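Probable aminotransferase (Pseudomonas aeruginosa, PDB 5YKR) belongs to the class-III aminotransferases, enzymes of the pyridoxal-phosphate-dependent aminotransferase clan, and forms an assembly of two chains. Local coordinates at residues R21-L26 and Y416-G421; M50-G55 and T425-M430; G383-Y388 and M430-P435; L224-M229 and E260-S265. All blocks are in the same frame, centred on the assembly; numbering follows the deposited sequence.

Contact 1: residues R21-L26 and Y416-G421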
loop_
_atom_site.group_PDB
_atom_site.type_symbol
_atom_site.label_atom_id
_atom_site.label_comp_id
_atom_site.label_asym_id
_atom_site.label_seq_id
_atom_site.Cartn_x
_atom_site.Cartn_y
_atom_site.Cartn_z
ATOM N N ARG A 21 16.318 -1.773 32.499
ATOM C CA ARG A 21 16.764 -0.605 33.263
ATOM C C ARG A 21 17.885 0.147 32.544
ATOM O O ARG A 21 17.819 1.381 32.425
ATOM C CB ARG A 21 17.190 -1.011 34.677
ATOM C CG ARG A 21 17.550 0.143 35.560
ATOM C CD ARG A 21 17.573 -0.303 37.036
ATOM N NE ARG A 21 18.401 -1.487 37.304
ATOM C CZ ARG A 21 19.742 -1.504 37.327
ATOM N NH1 ARG A 21 20.460 -0.392 37.097
ATOM N NH2 ARG A 21 20.373 -2.657 37.564
ATOM N N ARG A 22 18.863 -0.600 32.017
ATOM C CA ARG A 22 19.954 -0.020 31.214
ATOM C C ARG A 22 19.372 0.723 30.005
ATOM O O ARG A 22 19.833 1.795 29.666
ATOM C CB ARG A 22 20.910 -1.121 30.742
ATOM C CG ARG A 22 22.179 -0.691 30.025
ATOM C CD ARG A 22 23.048 -1.883 29.512
ATOM N NE ARG A 22 23.548 -2.709 30.565
ATOM C CZ ARG A 22 24.596 -2.384 31.342
ATOM N NH1 ARG A 22 25.240 -1.223 31.187
ATOM N NH2 ARG A 22 24.993 -3.184 32.295
ATOM N N PHE A 23 18.331 0.168 29.387
ATOM C CA PHE A 23 17.739 0.798 28.213
ATOM C C PHE A 23 17.156 2.193 28.601
ATOM O O PHE A 23 17.329 3.192 27.882
ATOM C CB PHE A 23 16.664 -0.089 27.607
ATOM C CG PHE A 23 15.942 0.567 26.490
ATOM C CD1 PHE A 23 14.877 1.428 26.742
ATOM C CD2 PHE A 23 16.375 0.393 25.189
ATOM C CE1 PHE A 23 14.239 2.072 25.702
ATOM C CE2 PHE A 23 15.742 1.053 24.138
ATOM C CZ PHE A 23 14.665 1.901 24.401
ATOM N N ASP A 24 16.463 2.234 29.729
ATOM C CA ASP A 24 15.894 3.497 30.221
ATOM C C ASP A 24 16.999 4.537 30.490
ATOM O O ASP A 24 16.863 5.714 30.121
ATOM C CB ASP A 24 15.112 3.273 31.516
ATOM C CG ASP A 24 13.909 2.342 31.363
ATOM O OD1 ASP A 24 13.391 2.210 30.243
ATOM O OD2 ASP A 24 13.447 1.782 32.425
ATOM N N GLU A 25 18.082 4.095 31.115
ATOM C CA GLU A 25 19.183 4.987 31.469
ATOM C C GLU A 25 19.894 5.542 30.243
ATOM O O GLU A 25 20.241 6.699 30.230
ATOM C CB GLU A 25 20.218 4.295 32.348
ATOM C CG GLU A 25 19.768 3.896 33.729
ATOM C CD GLU A 25 20.750 2.924 34.402
ATOM O OE1 GLU A 25 21.939 2.769 33.934
ATOM O OE2 GLU A 25 20.315 2.293 35.403
ATOM N N LEU A 26 20.081 4.707 29.229
ATOM C CA LEU A 26 20.820 5.091 28.021
ATOM C C LEU A 26 20.008 5.897 27.037
ATOM O O LEU A 26 20.602 6.614 26.228
ATOM C CB LEU A 26 21.301 3.818 27.291
ATOM C CG LEU A 26 22.482 3.069 27.916
ATOM C CD1 LEU A 26 22.688 1.747 27.191
ATOM C CD2 LEU A 26 23.769 3.888 27.863
ATOM N N TYR A 416 20.036 -6.844 24.690
ATOM C CA TYR A 416 21.459 -6.853 25.084
ATOM C C TYR A 416 22.300 -6.259 23.958
ATOM O O TYR A 416 23.170 -5.399 24.199
ATOM C CB TYR A 416 21.880 -8.275 25.399
ATOM C CG TYR A 416 23.249 -8.394 26.010
ATOM C CD1 TYR A 416 24.373 -8.374 25.224
ATOM C CD2 TYR A 416 23.407 -8.502 27.399
ATOM C CE1 TYR A 416 25.640 -8.519 25.767
ATOM C CE2 TYR A 416 24.662 -8.621 27.954
ATOM C CZ TYR A 416 25.780 -8.608 27.112
ATOM O OH TYR A 416 27.035 -8.723 27.642
ATOM N N LEU A 417 22.022 -6.668 22.720
ATOM C CA LEU A 417 22.751 -6.142 21.573
ATOM C C LEU A 417 22.451 -4.663 21.336
ATOM O O LEU A 417 23.354 -3.855 21.092
ATOM C CB LEU A 417 22.509 -6.991 20.329
ATOM C CG LEU A 417 23.577 -8.042 20.130
ATOM C CD1 LEU A 417 23.546 -9.089 21.229
ATOM C CD2 LEU A 417 23.465 -8.739 18.826
ATOM N N LEU A 418 21.179 -4.296 21.420
ATOM C CA LEU A 418 20.777 -2.880 21.204
ATOM C C LEU A 418 21.504 -1.935 22.159
ATOM O O LEU A 418 22.085 -0.915 21.762
ATOM C CB LEU A 418 19.247 -2.757 21.337
ATOM C CG LEU A 418 18.637 -1.377 21.097
ATOM C CD1 LEU A 418 17.177 -1.524 20.623
ATOM C CD2 LEU A 418 18.755 -0.413 22.279
ATOM N N ASN A 419 21.498 -2.303 23.444
ATOM C CA ASN A 419 22.161 -1.464 24.460
ATOM C C ASN A 419 23.677 -1.358 24.297
ATOM O O ASN A 419 24.296 -0.509 24.942
ATOM C CB ASN A 419 21.853 -2.004 25.872
ATOM C CG ASN A 419 20.445 -1.664 26.377
ATOM O OD1 ASN A 419 19.815 -0.688 25.969
ATOM N ND2 ASN A 419 19.958 -2.513 27.315
ATOM N N ARG A 420 24.256 -2.192 23.444
ATOM C CA ARG A 420 25.693 -2.174 23.162
ATOM C C ARG A 420 25.981 -1.871 21.690
ATOM O O ARG A 420 27.059 -2.132 21.184
ATOM C CB ARG A 420 26.323 -3.499 23.638
ATOM C CG ARG A 420 26.295 -3.633 25.160
ATOM C CD ARG A 420 26.518 -5.074 25.601
ATOM N NE ARG A 420 26.345 -5.204 27.042
ATOM C CZ ARG A 420 25.193 -5.208 27.688
ATOM N NH1 ARG A 420 24.039 -5.052 27.025
ATOM N NH2 ARG A 420 25.157 -5.290 29.018
ATOM N N GLY A 421 24.996 -1.239 21.013
ATOM C CA GLY A 421 25.242 -0.630 19.707
ATOM C C GLY A 421 25.027 -1.499 18.463
ATOM O O GLY A 421 25.593 -1.194 17.391
#
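Phe23 and Asn419 make the nearest backbone approach, 6.2 Å between their CA atoms, where the last turns of helix 9-26 pass the end of helix 407-418 and its Schellman motif, with Gly421 as C-prime residue. Asn419 has the largest share of the contact, meeting Arg22, Phe23 and Leu26. Its OD1 lies 3.4 Å from Phe23 CA and, although buried here, has no hydrogen-bonding partner in the model; its ND2 is held by Glu19. The aliphatic stem of Arg22 runs across this amide, with Arg22 CD 3.8 Å from Asn419 CB, and Leu26 CD1 reaches Asn419 O at 3.6 Å. Phe23 CG is anti to the backbone N (chi1 174°); at the edge of the ring, near its plane, CE2 meets Leu418 CD2 at 3.8 Å. Two like charges also come close: Arg420 NH2 sits over one face of the Arg22 guanidinium, 3.4 Å from Arg22 NE, a repulsion probably offset by Glu19, which forms salt bridges to both arginines. Arg420 NH1 further donates to Tyr416 O at 3.0 Å. Around this crossing, helix 439-456 packs against Tyr416 and Arg420, Phe23 rests on Cys57 of a loop, and Gly421 shares a backbone hydrogen bond with Val78 of strand 76-79.

Contact 2: residues M50-G55 and T425-M430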
loop_
_atom_site.group_PDB
_atom_site.type_symbol
_atom_site.label_atom_id
_atom_site.label_comp_id
_atom_site.label_asym_id
_atom_site.label_seq_id
_atom_site.Cartn_x
_atom_site.Cartn_y
_atom_site.Cartn_z
ATOM N N MET A 50 6.067 -0.905 15.701
ATOM C CA MET A 50 7.259 -0.244 16.259
ATOM C C MET A 50 7.299 -0.350 17.794
ATOM O O MET A 50 8.339 -0.199 18.416
ATOM C CB MET A 50 7.299 1.216 15.808
ATOM C CG MET A 50 7.537 1.374 14.337
ATOM S SD MET A 50 7.362 3.079 13.807
ATOM C CE MET A 50 7.821 2.976 12.108
ATOM N N GLN A 51 6.148 -0.628 18.403
ATOM C CA GLN A 51 6.077 -0.871 19.847
ATOM C C GLN A 51 6.772 -2.198 20.267
ATOM O O GLN A 51 6.994 -2.450 21.443
ATOM C CB GLN A 51 4.599 -0.848 20.279
ATOM C CG GLN A 51 4.301 -0.329 21.617
ATOM C CD GLN A 51 2.798 -0.374 21.888
ATOM O OE1 GLN A 51 2.098 -1.340 21.542
ATOM N NE2 GLN A 51 2.325 0.652 22.573
ATOM N N GLN A 52 7.131 -3.025 19.287
ATOM C CA GLN A 52 7.590 -4.368 19.531
ATOM C C GLN A 52 9.102 -4.513 19.515
ATOM O O GLN A 52 9.599 -5.635 19.682
ATOM C CB GLN A 52 6.945 -5.389 18.538
ATOM C CG GLN A 52 5.438 -5.295 18.637
ATOM C CD GLN A 52 4.685 -6.258 17.784
ATOM O OE1 GLN A 52 5.188 -7.292 17.410
ATOM N NE2 GLN A 52 3.415 -5.896 17.490
ATOM N N TRP A 53 9.832 -3.412 19.357
ATOM C CA TRP A 53 11.244 -3.431 19.710
ATOM C C TRP A 53 11.370 -3.785 21.200
ATOM O O TRP A 53 10.517 -3.501 21.989
ATOM C CB TRP A 53 11.880 -2.099 19.377
ATOM C CG TRP A 53 12.079 -1.829 17.900
ATOM C CD1 TRP A 53 11.175 -1.240 17.050
ATOM C CD2 TRP A 53 13.245 -2.053 17.123
ATOM N NE1 TRP A 53 11.689 -1.149 15.788
ATOM C CE2 TRP A 53 12.967 -1.615 15.808
ATOM C CE3 TRP A 53 14.528 -2.567 17.405
ATOM C CZ2 TRP A 53 13.913 -1.659 14.801
ATOM C CZ3 TRP A 53 15.455 -2.638 16.378
ATOM C CH2 TRP A 53 15.146 -2.174 15.110
ATOM N N PRO A 54 12.499 -4.373 21.613
ATOM C CA PRO A 54 12.612 -4.732 23.017
ATOM C C PRO A 54 13.043 -3.402 23.745
ATOM O O PRO A 54 13.530 -2.453 23.132
ATOM C CB PRO A 54 13.685 -5.761 22.975
ATOM C CG PRO A 54 14.597 -5.284 21.907
ATOM C CD PRO A 54 13.665 -4.787 20.830
ATOM N N GLY A 55 12.880 -3.314 24.982
ATOM C CA GLY A 55 13.041 -1.995 25.548
ATOM C C GLY A 55 11.688 -1.388 25.716
ATOM O O GLY A 55 10.685 -1.805 25.127
ATOM N N THR A 425 16.452 -6.739 13.805
ATOM C CA THR A 425 15.028 -6.570 13.682
ATOM C C THR A 425 14.294 -7.309 14.776
ATOM O O THR A 425 14.658 -8.446 15.097
ATOM C CB THR A 425 14.521 -6.946 12.304
ATOM O OG1 THR A 425 13.118 -6.651 12.242
ATOM C CG2 THR A 425 14.733 -8.410 11.976
ATOM N N PRO A 426 13.267 -6.685 15.373
ATOM C CA PRO A 426 12.684 -7.351 16.536
ATOM C C PRO A 426 11.853 -8.525 16.185
ATOM O O PRO A 426 11.518 -9.299 17.069
ATOM C CB PRO A 426 11.852 -6.266 17.197
ATOM C CG PRO A 426 11.598 -5.280 16.164
ATOM C CD PRO A 426 12.769 -5.316 15.215
ATOM N N PHE A 427 11.525 -8.706 14.914
ATOM C CA PHE A 427 10.535 -9.738 14.511
ATOM C C PHE A 427 11.134 -11.057 14.145
ATOM O O PHE A 427 10.424 -11.985 13.814
ATOM C CB PHE A 427 9.680 -9.239 13.332
ATOM C CG PHE A 427 9.236 -7.823 13.483
ATOM C CD1 PHE A 427 8.471 -7.432 14.542
ATOM C CD2 PHE A 427 9.615 -6.860 12.562
ATOM C CE1 PHE A 427 8.101 -6.080 14.701
ATOM C CE2 PHE A 427 9.244 -5.566 12.693
ATOM C CZ PHE A 427 8.520 -5.146 13.780
ATOM N N HIS A 428 12.473 -11.133 14.158
ATOM C CA HIS A 428 13.174 -12.338 13.687
ATOM C C HIS A 428 14.404 -12.522 14.580
ATOM O O HIS A 428 14.784 -11.610 15.280
ATOM C CB HIS A 428 13.608 -12.185 12.190
ATOM C CG HIS A 428 12.478 -11.912 11.232
ATOM N ND1 HIS A 428 12.118 -10.670 10.733
ATOM C CD2 HIS A 428 11.569 -12.779 10.751
ATOM C CE1 HIS A 428 11.036 -10.817 9.967
ATOM N NE2 HIS A 428 10.710 -12.092 9.932
ATOM N N ASN A 429 15.117 -13.629 14.436
ATOM C CA ASN A 429 16.455 -13.794 15.011
ATOM C C ASN A 429 17.471 -13.731 13.881
ATOM O O ASN A 429 18.358 -14.606 13.737
ATOM C CB ASN A 429 16.550 -15.123 15.770
ATOM C CG ASN A 429 15.604 -15.159 16.939
ATOM O OD1 ASN A 429 15.773 -14.361 17.888
ATOM N ND2 ASN A 429 14.572 -16.059 16.883
ATOM N N MET A 430 17.320 -12.698 13.036
ATOM C CA MET A 430 18.076 -12.604 11.789
ATOM C C MET A 430 19.004 -11.383 11.826
ATOM O O MET A 430 18.804 -10.450 12.563
ATOM C CB MET A 430 17.157 -12.528 10.522
ATOM C CG MET A 430 16.524 -11.169 10.225
ATOM S SD MET A 430 17.527 -10.210 9.078
ATOM C CE MET A 430 16.503 -8.754 8.877
#
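Trp53 faces Pro426 in a type I beta turn that Thr425 opens and His428 closes, and the two backbones come within 5.2 Å at the CA atoms of that pair. Thr425 itself turns away from 50-55 and anchors the turn elsewhere, its OG1 hydrogen-bonded to Asp84. Pro426 is the piece that inserts. Its CD stands 3.6 Å from the centroid of the six-membered ring of Trp53, only 5° off the ring normal, a CH-pi contact over the face; Trp53 CG lies anti to its own carbonyl carbon (chi1 -72°). CG of Pro426 continues the overlap toward the five-membered ring, 3.7 Å from Trp53 CD2, while Pro426 CB touches the carbonyl O of Gln52 at 3.4 Å. Pro54 CD adds a looser apolar contact to the same CB, at 4.3 Å. Next in the chain, Phe427 lays a face of its own ring against Pro426, whose CG lies 3.8 Å above the ring plane, and turns an edge to Gln52: CE1 is 4.1 Å from Gln52 CB, with the amide and ring planes 85° apart. Beyond His428, Asn429 bonds through its backbone to Tyr388, and Met430 enters strand 430-432. Polar groups of Trp53 and Gln52 find partners on the second subunit: Trp53 NE1 donates to Met111 O and Gln52 NE2 to Asn321 O of that chain, while its Ile320 packs on Phe427. Such joining of an N-terminal loop to the C-terminal part of the chain beside the subunit interface is consistent with the dimeric fold-type I architecture of class-III aminotransferases.

Contact 3: residues G383-Y388 and M430-P435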
loop_
_atom_site.group_PDB
_atom_site.type_symbol
_atom_site.label_atom_id
_atom_site.label_comp_id
_atom_site.label_asym_id
_atom_site.label_seq_id
_atom_site.Cartn_x
_atom_site.Cartn_y
_atom_site.Cartn_z
ATOM N N GLY A 383 22.164 -16.410 1.325
ATOM C CA GLY A 383 22.832 -15.243 0.791
ATOM C C GLY A 383 23.241 -14.249 1.864
ATOM O O GLY A 383 24.063 -14.565 2.715
ATOM N N ALA A 384 22.654 -13.058 1.819
ATOM C CA ALA A 384 22.938 -11.972 2.739
ATOM C C ALA A 384 22.222 -12.054 4.077
ATOM O O ALA A 384 22.458 -11.198 4.954
ATOM C CB ALA A 384 22.606 -10.652 2.084
ATOM N N ARG A 385 21.319 -13.042 4.256
ATOM C CA ARG A 385 20.423 -13.071 5.399
ATOM C C ARG A 385 20.721 -14.309 6.256
ATOM O O ARG A 385 20.789 -15.410 5.715
ATOM C CB ARG A 385 18.964 -13.107 4.866
ATOM C CG ARG A 385 17.870 -12.939 5.884
ATOM C CD ARG A 385 16.512 -13.125 5.229
ATOM N NE ARG A 385 15.479 -12.773 6.197
ATOM C CZ ARG A 385 14.989 -11.520 6.384
ATOM N NH1 ARG A 385 15.383 -10.502 5.631
ATOM N NH2 ARG A 385 14.174 -11.298 7.385
ATOM N N VAL A 386 20.928 -14.102 7.569
ATOM C CA VAL A 386 21.354 -15.177 8.485
ATOM C C VAL A 386 20.383 -15.237 9.674
ATOM O O VAL A 386 20.092 -14.195 10.276
ATOM C CB VAL A 386 22.769 -14.861 9.040
ATOM C CG1 VAL A 386 23.261 -15.906 10.040
ATOM C CG2 VAL A 386 23.765 -14.739 7.874
ATOM N N GLU A 387 19.900 -16.443 10.019
ATOM C CA GLU A 387 18.972 -16.542 11.165
ATOM C C GLU A 387 19.198 -17.835 11.913
ATOM O O GLU A 387 19.345 -18.886 11.298
ATOM C CB GLU A 387 17.524 -16.454 10.657
ATOM C CG GLU A 387 16.456 -16.514 11.744
ATOM C CD GLU A 387 15.155 -15.813 11.377
ATOM O OE1 GLU A 387 14.973 -15.493 10.165
ATOM O OE2 GLU A 387 14.290 -15.636 12.294
ATOM N N TYR A 388 19.106 -17.731 13.238
ATOM C CA TYR A 388 19.148 -18.908 14.085
ATOM C C TYR A 388 17.744 -19.233 14.682
ATOM O O TYR A 388 16.813 -18.391 14.679
ATOM C CB TYR A 388 20.214 -18.811 15.156
ATOM C CG TYR A 388 20.225 -17.537 15.943
ATOM C CD1 TYR A 388 19.488 -17.415 17.147
ATOM C CD2 TYR A 388 20.985 -16.449 15.533
ATOM C CE1 TYR A 388 19.489 -16.232 17.854
ATOM C CE2 TYR A 388 21.014 -15.276 16.274
ATOM C CZ TYR A 388 20.298 -15.197 17.446
ATOM O OH TYR A 388 20.262 -14.069 18.201
ATOM N N MET A 430 17.320 -12.698 13.036
ATOM C CA MET A 430 18.076 -12.604 11.789
ATOM C C MET A 430 19.004 -11.383 11.826
ATOM O O MET A 430 18.804 -10.450 12.563
ATOM C CB MET A 430 17.157 -12.528 10.522
ATOM C CG MET A 430 16.524 -11.169 10.225
ATOM S SD MET A 430 17.527 -10.210 9.078
ATOM C CE MET A 430 16.503 -8.754 8.877
ATOM N N ALA A 431 20.029 -11.442 10.971
ATOM C CA ALA A 431 20.887 -10.300 10.652
ATOM C C ALA A 431 21.036 -10.284 9.139
ATOM O O ALA A 431 21.162 -11.337 8.482
ATOM C CB ALA A 431 22.270 -10.472 11.282
ATOM N N LEU A 432 20.983 -9.071 8.595
ATOM C CA LEU A 432 21.071 -8.846 7.179
ATOM C C LEU A 432 22.278 -7.937 6.905
ATOM O O LEU A 432 22.423 -6.886 7.554
ATOM C CB LEU A 432 19.739 -8.147 6.754
ATOM C CG LEU A 432 19.508 -7.932 5.260
ATOM C CD1 LEU A 432 19.550 -9.205 4.395
ATOM C CD2 LEU A 432 18.187 -7.236 5.133
ATOM N N THR A 433 23.092 -8.320 5.937
ATOM C CA THR A 433 24.229 -7.497 5.522
ATOM C C THR A 433 23.872 -6.675 4.286
ATOM O O THR A 433 22.989 -7.044 3.520
ATOM C CB THR A 433 25.463 -8.365 5.215
ATOM O OG1 THR A 433 25.153 -9.244 4.145
ATOM C CG2 THR A 433 25.861 -9.168 6.418
ATOM N N CYS A 434 24.535 -5.526 4.154
ATOM C CA CYS A 434 24.374 -4.644 3.014
ATOM C C CYS A 434 25.748 -4.233 2.497
ATOM O O CYS A 434 26.762 -4.557 3.119
ATOM C CB CYS A 434 23.521 -3.416 3.388
ATOM S SG CYS A 434 24.262 -2.271 4.507
ATOM N N PRO A 435 25.800 -3.510 1.377
ATOM C CA PRO A 435 27.133 -3.137 0.849
ATOM C C PRO A 435 27.981 -2.301 1.794
ATOM O O PRO A 435 29.209 -2.371 1.705
ATOM C CB PRO A 435 26.786 -2.359 -0.422
ATOM C CG PRO A 435 25.520 -2.951 -0.862
ATOM C CD PRO A 435 24.744 -3.202 0.408
#
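Val386 and Ala431 form the hydrogen-bonded pair at the middle of an antiparallel match between strands 385-388 and 430-432, whose directions differ by 167°. Backbone bonds set the register. Val386 N donates to Ala431 O at 2.9 Å, and Ala431 N returns the bond to Val386 O at 2.8 Å. Past the end of the regular strand, Thr433 N still reaches Ala384 O at 3.1 Å. A CA-H...O contact reinforces the pairing, with Met430 CA 3.0 Å from Val386 O, so this oxygen is approached by both an amide and a CA hydrogen.

Side-chain contacts divide between the two faces of the sheet. On the face of Arg385, Glu387, Met430 and Leu432, the sulfur of Met430 lies 3.8 Å above the centre of the Arg385 guanidinium, and Met430 CG meets Arg385 NH2 at 3.7 Å. Met430 CG takes the crowded position between backbone N and carbonyl carbon (chi1 79°), while Arg385 stays extended as far as NE; its NH1 is hydrogen-bonded to Ser85. Glu387 OE1 comes within 3.7 Å of Met430 CB, and Glu387 OE2 accepts from Asn429 N. On the opposite face Val386 and Ala431 both pack on Leu362 of helix 349-372. Near the strand end, Ala384 CB touches Leu432 CD1 at 4.1 Å, and Thr433 OG1 bonds to Met355 O of the same helix.

Directed backbone bonds thus fix the strands, whereas the buried guanidinium meets Met430, diagonal to it on the facing strand, through a thioether and carbon atoms and finds a polar partner elsewhere.

Contact 4: residues L224-M229 and E260-S265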
loop_
_atom_site.group_PDB
_atom_site.type_symbol
_atom_site.label_atom_id
_atom_site.label_comp_id
_atom_site.label_asym_id
_atom_site.label_seq_id
_atom_site.Cartn_x
_atom_site.Cartn_y
_atom_site.Cartn_z
ATOM N N LEU A 224 0.663 -19.979 -3.242
ATOM C CA LEU A 224 1.446 -18.789 -2.875
ATOM C C LEU A 224 2.500 -19.230 -1.858
ATOM O O LEU A 224 2.137 -19.815 -0.793
ATOM C CB LEU A 224 0.568 -17.694 -2.244
ATOM C CG LEU A 224 1.246 -16.458 -1.656
ATOM C CD1 LEU A 224 2.107 -15.729 -2.697
ATOM C CD2 LEU A 224 0.230 -15.526 -1.103
ATOM N N THR A 225 3.779 -18.967 -2.135
ATOM C CA THR A 225 4.838 -19.403 -1.218
ATOM C C THR A 225 6.117 -18.591 -1.388
ATOM O O THR A 225 6.455 -18.182 -2.511
ATOM C CB THR A 225 5.160 -20.893 -1.394
ATOM O OG1 THR A 225 6.041 -21.356 -0.342
ATOM C CG2 THR A 225 5.745 -21.221 -2.771
ATOM N N GLU A 226 6.859 -18.420 -0.300
ATOM C CA GLU A 226 8.285 -18.111 -0.422
ATOM C C GLU A 226 8.975 -19.364 -0.961
ATOM O O GLU A 226 8.546 -20.492 -0.693
ATOM C CB GLU A 226 8.895 -17.739 0.909
ATOM C CG GLU A 226 8.370 -16.449 1.522
ATOM C CD GLU A 226 9.182 -16.133 2.757
ATOM O OE1 GLU A 226 8.847 -16.687 3.865
ATOM O OE2 GLU A 226 10.181 -15.385 2.652
ATOM N N PRO A 227 10.089 -19.200 -1.681
ATOM C CA PRO A 227 10.838 -20.397 -2.111
ATOM C C PRO A 227 11.661 -21.058 -1.009
ATOM O O PRO A 227 12.137 -22.186 -1.164
ATOM C CB PRO A 227 11.711 -19.844 -3.245
ATOM C CG PRO A 227 11.967 -18.418 -2.859
ATOM C CD PRO A 227 10.728 -17.944 -2.152
ATOM N N PHE A 228 11.822 -20.318 0.085
ATOM C CA PHE A 228 12.597 -20.723 1.262
ATOM C C PHE A 228 11.925 -19.910 2.360
ATOM O O PHE A 228 11.836 -18.684 2.218
ATOM C CB PHE A 228 14.058 -20.345 0.960
ATOM C CG PHE A 228 15.076 -20.790 1.964
ATOM C CD1 PHE A 228 15.103 -20.316 3.256
ATOM C CD2 PHE A 228 16.114 -21.607 1.532
ATOM C CE1 PHE A 228 16.090 -20.733 4.133
ATOM C CE2 PHE A 228 17.094 -22.045 2.388
ATOM C CZ PHE A 228 17.080 -21.589 3.684
ATOM N N MET A 229 11.306 -20.567 3.355
ATOM C CA MET A 229 10.498 -19.785 4.293
ATOM C C MET A 229 11.414 -18.961 5.194
ATOM O O MET A 229 12.461 -19.452 5.642
ATOM C CB MET A 229 9.562 -20.668 5.124
ATOM C CG MET A 229 8.713 -21.573 4.284
ATOM S SD MET A 229 7.530 -22.590 5.236
ATOM C CE MET A 229 6.383 -21.351 5.863
ATOM N N GLU A 260 9.425 -13.380 -3.225
ATOM C CA GLU A 260 10.846 -13.214 -2.977
ATOM C C GLU A 260 11.156 -11.977 -2.159
ATOM O O GLU A 260 12.298 -11.497 -2.103
ATOM C CB GLU A 260 11.634 -13.188 -4.286
ATOM C CG GLU A 260 11.548 -14.555 -4.982
ATOM C CD GLU A 260 12.919 -15.214 -5.155
ATOM O OE1 GLU A 260 13.829 -15.042 -4.289
ATOM O OE2 GLU A 260 13.091 -15.979 -6.147
ATOM N N THR A 261 10.129 -11.457 -1.484
ATOM C CA THR A 261 10.317 -10.215 -0.707
ATOM C C THR A 261 11.498 -10.278 0.290
ATOM O O THR A 261 12.149 -9.269 0.554
ATOM C CB THR A 261 8.978 -9.811 -0.085
ATOM O OG1 THR A 261 8.037 -9.536 -1.135
ATOM C CG2 THR A 261 9.099 -8.594 0.797
ATOM N N HIS A 262 11.710 -11.453 0.900
ATOM C CA HIS A 262 12.913 -11.737 1.691
ATOM C C HIS A 262 13.976 -12.513 0.956
ATOM O O HIS A 262 15.174 -12.238 1.153
ATOM C CB HIS A 262 12.597 -12.426 2.998
ATOM C CG HIS A 262 12.004 -11.552 4.042
ATOM N ND1 HIS A 262 11.372 -12.070 5.160
ATOM C CD2 HIS A 262 12.067 -10.211 4.233
ATOM C CE1 HIS A 262 11.010 -11.074 5.954
ATOM N NE2 HIS A 262 11.412 -9.931 5.420
ATOM N N THR A 263 13.608 -13.516 0.172
ATOM C CA THR A 263 14.585 -14.400 -0.464
ATOM C C THR A 263 15.375 -13.722 -1.588
ATOM O O THR A 263 16.326 -14.330 -2.088
ATOM C CB THR A 263 13.969 -15.705 -0.906
ATOM O OG1 THR A 263 12.918 -15.424 -1.834
ATOM C CG2 THR A 263 13.417 -16.493 0.306
ATOM N N ILE A 264 15.035 -12.457 -1.894
ATOM C CA ILE A 264 15.910 -11.619 -2.712
ATOM C C ILE A 264 17.310 -11.479 -2.081
ATOM O O ILE A 264 18.287 -11.117 -2.763
ATOM C CB ILE A 264 15.228 -10.262 -2.977
ATOM C CG1 ILE A 264 15.936 -9.433 -4.057
ATOM C CG2 ILE A 264 15.093 -9.474 -1.681
ATOM C CD1 ILE A 264 16.040 -10.122 -5.419
ATOM N N SER A 265 17.462 -11.834 -0.798
ATOM C CA SER A 265 18.783 -11.975 -0.205
ATOM C C SER A 265 19.693 -12.993 -0.895
ATOM O O SER A 265 20.923 -12.927 -0.705
ATOM C CB SER A 265 18.668 -12.287 1.287
ATOM O OG SER A 265 18.155 -13.591 1.485
HETATM O O HOH W 1 10.721 -14.132 0.402
#
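Glu226 and Thr263 are joined through one ordered water, the polar link between the two segments. The water donates to Glu226 OE2 at 2.6 Å and accepts from Thr263 N at 3.0 Å. The same carboxylate oxygen is hydrogen-bonded to Thr230 OG1, which also serves His262 ND1, so a single hydroxyl ties Glu226 to the imidazole. Within 260-265, Thr263 OG1 donates to Glu260 OE1 at 2.6 Å, approaching from above the carboxylate plane; Glu260 OE1 also bonds Tyr271 N, and OE2 bonds Ser272 N.

These loops leave the C-terminal ends of strands 220-225 and 255-259, parallel neighbours in the seven-stranded mixed sheet of the large domain of a fold-type I aminotransferase. Thr261 OG1 bonds to Gly285 N, next to Lys286, which carries the pyridoxal phosphate.

Packing contacts fill the rest. Pro227 and Thr263 meet tip to tip, with Pro227 CG 3.3 Å from Thr263 OG1. With OG1 between the backbone N and the carbonyl carbon (chi1 59°), Thr263 CG2 lies anti to the carbonyl carbon and reaches Phe228 O at 3.3 Å and Phe228 CB at 4.0 Å. Glu226 OE2 comes within 3.8 Å of His262 CB, and Ile382 of strand 378-382 touches both Phe228 and Thr263.

Contacts 2, 3 and 4 are buried, whereas contact 1, farthest from the chain centre, is partly open and is the one where two arginines come close. Contacts 2 and 3 share Met430: the turn of contact 2 leads directly into the strand paired in contact 3. Contact 1 touches contact 2 where Phe23 meets Gly55 and Leu418 meets Trp53. Between contacts 3 and 4, Ala384 N probably bonds to Ser265 O, tying the small sheet to the loops of the large one. Chemistry follows place: backbone bonds dominate in contact 3, contact 4 adds a water-bridged carboxylate to proline-threonine packing, and contact 2 has ring-face packing beside the second subunit.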